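Local coordinates for protein oxidoreductase (Methanosarcina mazei, PDB 3KA7) that binds flavin-adenine dinucleotide and probably works as a flavin-dependent oxidoreductase of the amine oxidase family, its substrate not established, at residues 375-380 / 400-405. Numbering follows the deposited sequence.
Sequences PVNRAA and GAKGKG. With FAD (flavin-adenine dinucleotide), chain B.
Bends at chi3 (-68°) and chi4 (-55°) fold the end of the Lys402 side chain back toward Ala379, placing CE and then NZ beside that residue's carbonyl. Lys402 NZ donates a hydrogen bond of 2.8 Å to Ala379 O, approaching 21° from the carbonyl plane. Asp399 O takes a second bond from the ammonium and Asp384 a salt bridge, so a long, flexible cation suits this buried spot: one ammonium group ties the loop before strand 394-396 to the loop after it. An alanine in place of Lys402 would probably leave Ala379 O without this donor and Asp384 without this countercharge, and open a gap beside Asn377. The Asn377 side chain crosses that of the lysine at about a right angle.

The CA atoms of Arg378 and Gly400 lie 4.4 Å apart, and Arg378 CB touches Gly400 CA; a CB on the glycine would crowd that of Arg378. The arginine chain, extended from CG to NE, leads away to FAD. There NH1 hydrogen-bonds to FAD O1A, its modelled 2.3 Å doubtfully short, and NH2 adds a weak bond to the same oxygen; a cation with two donors would probably offset the phosphate's charge. Val376, a compact branched residue, packs CG2 3.6 Å from FAD C8M. Segment 375-380 thus lines the FAD pocket of an amine-oxidase-type, Rossmann-like flavoprotein, with 400-405 packed behind it, Arg378 at the diphosphate and Val376 at the flavin's dimethylbenzene side.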
ATOM      1  N   PRO A 375      -8.514  -6.141  -1.031  1.00  8.35           N
ATOM      2  CA  PRO A 375      -7.485  -6.508  -0.059  1.00  7.82           C
ATOM      3  C   PRO A 375      -6.593  -5.338   0.316  1.00  7.54           C
ATOM      4  O   PRO A 375      -6.835  -4.210  -0.099  1.00  8.06           O
ATOM      5  CB  PRO A 375      -6.642  -7.507  -0.846  1.00  7.59           C
ATOM      6  CG  PRO A 375      -6.676  -6.925  -2.260  1.00  8.54           C
ATOM      7  CD  PRO A 375      -8.049  -6.308  -2.418  1.00  8.24           C
ATOM      8  N   VAL A 376      -5.562  -5.618   1.104  1.00  6.88           N
ATOM      9  CA  VAL A 376      -4.499  -4.643   1.271  1.00  7.12           C
ATOM     10  C   VAL A 376      -3.730  -4.471  -0.039  1.00  7.24           C
ATOM     11  O   VAL A 376      -3.649  -3.360  -0.545  1.00  6.65           O
ATOM     12  CB  VAL A 376      -3.559  -4.980   2.424  1.00  6.71           C
ATOM     13  CG1 VAL A 376      -2.402  -3.994   2.435  1.00  8.47           C
ATOM     14  CG2 VAL A 376      -4.329  -4.931   3.755  1.00  7.38           C
ATOM     15  N   ASN A 377      -3.171  -5.563  -0.584  1.00  7.89           N
ATOM     16  CA  ASN A 377      -2.614  -5.577  -1.958  1.00  7.89           C
ATOM     17  C   ASN A 377      -3.171  -6.775  -2.710  1.00  7.55           C
ATOM     18  O   ASN A 377      -3.348  -7.820  -2.117  1.00  7.42           O
ATOM     19  CB  ASN A 377      -1.092  -5.760  -1.947  1.00  8.91           C
ATOM     20  CG  ASN A 377      -0.336  -4.513  -1.509  1.00 11.69           C
ATOM     21  OD1 ASN A 377      -0.875  -3.395  -1.480  1.00 15.10           O
ATOM     22  ND2 ASN A 377       0.930  -4.703  -1.172  1.00 10.86           N
ATOM     23  N   ARG A 378      -3.414  -6.637  -4.008  1.00  6.69           N
ATOM     24  CA  ARG A 378      -3.900  -7.770  -4.817  1.00  7.90           C
ATOM     25  C   ARG A 378      -2.844  -8.854  -5.026  1.00  8.35           C
ATOM     26  O   ARG A 378      -3.177 -10.028  -5.249  1.00  9.74           O
ATOM     27  CB  ARG A 378      -4.463  -7.252  -6.155  1.00  7.81           C
ATOM     28  CG  ARG A 378      -5.674  -6.361  -5.944  1.00  9.96           C
ATOM     29  CD  ARG A 378      -6.540  -6.248  -7.204  1.00 15.39           C
ATOM     30  NE  ARG A 378      -7.856  -5.707  -6.859  1.00 21.12           N
ATOM     31  CZ  ARG A 378      -8.070  -4.420  -6.754  1.00 19.23           C
ATOM     32  NH1 ARG A 378      -7.040  -3.623  -6.978  1.00 26.48           N
ATOM     33  NH2 ARG A 378      -9.263  -3.924  -6.421  1.00 12.74           N
ATOM     34  N   ALA A 379      -1.576  -8.461  -4.963  1.00  8.21           N
ATOM     35  CA  ALA A 379      -0.460  -9.403  -4.999  1.00  9.09           C
ATOM     36  C   ALA A 379       0.453  -9.071  -3.831  1.00  9.96           C
ATOM     37  O   ALA A 379       0.848  -7.908  -3.657  1.00  9.33           O
ATOM     38  CB  ALA A 379       0.303  -9.268  -6.299  1.00  8.87           C
ATOM     39  N   ALA A 380       0.798 -10.080  -3.040  1.00 10.40           N
ATOM     40  CA  ALA A 380       1.605  -9.864  -1.848  1.00 11.11           C
ATOM     41  C   ALA A 380       2.931  -9.260  -2.233  1.00 11.68           C
ATOM     42  O   ALA A 380       3.543  -9.662  -3.222  1.00 11.50           O
ATOM     43  CB  ALA A 380       1.830 -11.157  -1.118  1.00 12.30           C
ATOM     44  N   GLY A 400      -1.743  -5.036  -7.878  1.00  7.79           N
ATOM     45  CA  GLY A 400      -1.600  -6.424  -8.333  1.00  8.48           C
ATOM     46  C   GLY A 400      -0.497  -6.549  -9.363  1.00  9.06           C
ATOM     47  O   GLY A 400      -0.210  -7.644  -9.863  1.00  8.74           O
ATOM     48  N   ALA A 401       0.122  -5.413  -9.682  1.00  9.50           N
ATOM     49  CA  ALA A 401       1.242  -5.378 -10.626  1.00 10.40           C
ATOM     50  C   ALA A 401       2.212  -4.263 -10.249  1.00 10.25           C
ATOM     51  O   ALA A 401       2.461  -3.355 -11.047  1.00 11.49           O
ATOM     52  CB  ALA A 401       0.738  -5.174 -12.038  1.00  9.50           C
ATOM     53  N   LYS A 402       2.756  -4.336  -9.043  1.00 11.06           N
ATOM     54  CA  LYS A 402       3.670  -3.294  -8.534  1.00 11.81           C
ATOM     55  C   LYS A 402       5.080  -3.479  -9.068  1.00 12.92           C
ATOM     56  O   LYS A 402       5.520  -4.615  -9.300  1.00 12.94           O
ATOM     57  CB  LYS A 402       3.722  -3.325  -7.009  1.00 11.74           C
ATOM     58  CG  LYS A 402       2.362  -3.137  -6.344  1.00 11.58           C
ATOM     59  CD  LYS A 402       2.466  -3.042  -4.821  1.00 12.51           C
ATOM     60  CE  LYS A 402       2.897  -4.375  -4.200  1.00 13.38           C
ATOM     61  NZ  LYS A 402       1.997  -5.530  -4.613  1.00 11.66           N
ATOM     62  N   GLY A 403       5.789  -2.363  -9.248  1.00 13.72           N
ATOM     63  CA  GLY A 403       7.228  -2.411  -9.515  1.00 14.46           C
ATOM     64  C   GLY A 403       7.970  -3.015  -8.342  1.00 14.93           C
ATOM     65  O   GLY A 403       7.653  -2.746  -7.182  1.00 15.21           O
ATOM     66  N   LYS A 404       8.968  -3.842  -8.630  1.00 15.35           N
ATOM     67  CA  LYS A 404       9.685  -4.515  -7.551  1.00 16.10           C
ATOM     68  C   LYS A 404      10.344  -3.516  -6.611  1.00 15.90           C
ATOM     69  O   LYS A 404      10.958  -2.544  -7.044  1.00 16.72           O
ATOM     70  CB  LYS A 404      10.736  -5.482  -8.113  1.00 16.74           C
ATOM     71  CG  LYS A 404      10.157  -6.609  -8.933  1.00 18.16           C
ATOM     72  CD  LYS A 404      11.236  -7.583  -9.380  1.00 21.78           C
ATOM     73  CE  LYS A 404      10.698  -8.484 -10.468  1.00 22.95           C
ATOM     74  NZ  LYS A 404      10.958  -9.907 -10.159  1.00 26.37           N
ATOM     75  N   GLY A 405      10.214  -3.770  -5.315  1.00 16.37           N
ATOM     76  CA  GLY A 405      10.930  -2.983  -4.313  1.00 16.37           C
ATOM     77  C   GLY A 405      10.242  -1.725  -3.818  1.00 16.62           C
ATOM     78  O   GLY A 405      10.714  -1.101  -2.869  1.00 17.07           O
TER
HETATM   79  PA  FAD B 500      -7.724   0.019  -6.659  1.00  9.21           P
HETATM   80  O1A FAD B 500      -7.790  -1.478  -6.507  1.00 10.01           O
HETATM   81  O2A FAD B 500      -7.751   0.828  -5.384  1.00  9.81           O
HETATM   82  O5B FAD B 500      -8.926   0.505  -7.604  1.00  7.97           O
HETATM   83  C5B FAD B 500      -9.507  -0.401  -8.533  1.00  5.76           C
HETATM   84  C4B FAD B 500     -10.757   0.327  -9.039  1.00  7.06           C
HETATM   85  O4B FAD B 500     -11.404  -0.410 -10.057  1.00  8.95           O
HETATM   86  C3B FAD B 500     -11.767   0.527  -7.906  1.00  9.09           C
HETATM   87  O3B FAD B 500     -12.107   1.899  -7.784  1.00  9.76           O
HETATM   88  C2B FAD B 500     -12.970  -0.315  -8.339  1.00  9.94           C
HETATM   89  O2B FAD B 500     -14.208   0.232  -7.926  1.00 11.67           O
HETATM   90  C1B FAD B 500     -12.814  -0.350  -9.854  1.00  8.38           C
HETATM   91  N9A FAD B 500     -13.400  -1.524 -10.514  1.00 11.42           N
HETATM   92  C8A FAD B 500     -13.365  -2.852 -10.138  1.00 11.21           C
HETATM   93  N7A FAD B 500     -13.993  -3.582 -11.104  1.00  9.24           N
HETATM   94  C5A FAD B 500     -14.415  -2.721 -12.071  1.00 11.05           C
HETATM   95  C6A FAD B 500     -15.119  -2.903 -13.252  1.00 11.31           C
HETATM   96  N6A FAD B 500     -15.400  -4.130 -13.681  1.00 10.28           N
HETATM   97  N1A FAD B 500     -15.406  -1.805 -14.038  1.00 11.04           N
HETATM   98  C2A FAD B 500     -15.017  -0.536 -13.662  1.00 12.03           C
HETATM   99  N3A FAD B 500     -14.323  -0.355 -12.484  1.00 11.10           N
HETATM  100  C4A FAD B 500     -14.042  -1.437 -11.713  1.00 11.07           C
HETATM  101  N1  FAD B 500      -0.746   2.274   0.493  1.00 11.04           N
HETATM  102  C2  FAD B 500       0.162   3.273   0.799  1.00 13.56           C
HETATM  103  O2  FAD B 500       0.952   3.673  -0.067  1.00 12.33           O
HETATM  104  N3  FAD B 500       0.191   3.793   2.083  1.00 13.03           N
HETATM  105  C4  FAD B 500      -0.673   3.325   3.058  1.00 14.43           C
HETATM  106  O4  FAD B 500      -0.653   3.783   4.200  1.00 16.98           O
HETATM  107  C4X FAD B 500      -1.579   2.319   2.754  1.00 12.76           C
HETATM  108  N5  FAD B 500      -2.435   1.831   3.732  1.00 13.49           N
HETATM  109  C5X FAD B 500      -3.343   0.837   3.407  1.00 12.24           C
HETATM  110  C6  FAD B 500      -4.221   0.347   4.373  1.00 14.64           C
HETATM  111  C7  FAD B 500      -5.148  -0.635   4.046  1.00 13.95           C
HETATM  112  C7M FAD B 500      -6.082  -1.148   5.114  1.00 15.35           C
HETATM  113  C8  FAD B 500      -5.184  -1.127   2.748  1.00 12.91           C
HETATM  114  C8M FAD B 500      -6.164  -2.194   2.356  1.00 15.59           C
HETATM  115  C9  FAD B 500      -4.302  -0.649   1.782  1.00 11.82           C
HETATM  116  C9A FAD B 500      -3.382   0.342   2.109  1.00 11.14           C
HETATM  117  N10 FAD B 500      -2.502   0.821   1.147  1.00 10.60           N
HETATM  118  C10 FAD B 500      -1.609   1.808   1.462  1.00 11.21           C
HETATM  119  C1' FAD B 500      -2.458   0.239  -0.228  1.00  7.30           C
HETATM  120  C2' FAD B 500      -3.236   1.158  -1.178  1.00  8.89           C
HETATM  121  O2' FAD B 500      -4.475   1.522  -0.577  1.00  9.31           O
HETATM  122  C3' FAD B 500      -3.471   0.424  -2.495  1.00  9.53           C
HETATM  123  O3' FAD B 500      -2.255  -0.185  -2.915  1.00  9.56           O
HETATM  124  C4' FAD B 500      -3.974   1.289  -3.648  1.00  8.47           C
HETATM  125  O4' FAD B 500      -5.060   2.108  -3.266  1.00  8.97           O
HETATM  126  C5' FAD B 500      -4.457   0.333  -4.733  1.00  8.81           C
HETATM  127  O5' FAD B 500      -4.638   1.088  -5.905  1.00  7.02           O
HETATM  128  P   FAD B 500      -4.894   0.361  -7.293  1.00  9.21           P
HETATM  129  O1P FAD B 500      -4.227   1.156  -8.388  1.00  8.46           O
HETATM  130  O2P FAD B 500      -4.518  -1.107  -7.249  1.00  8.08           O
HETATM  131  O3P FAD B 500      -6.475   0.462  -7.575  1.00 10.29           O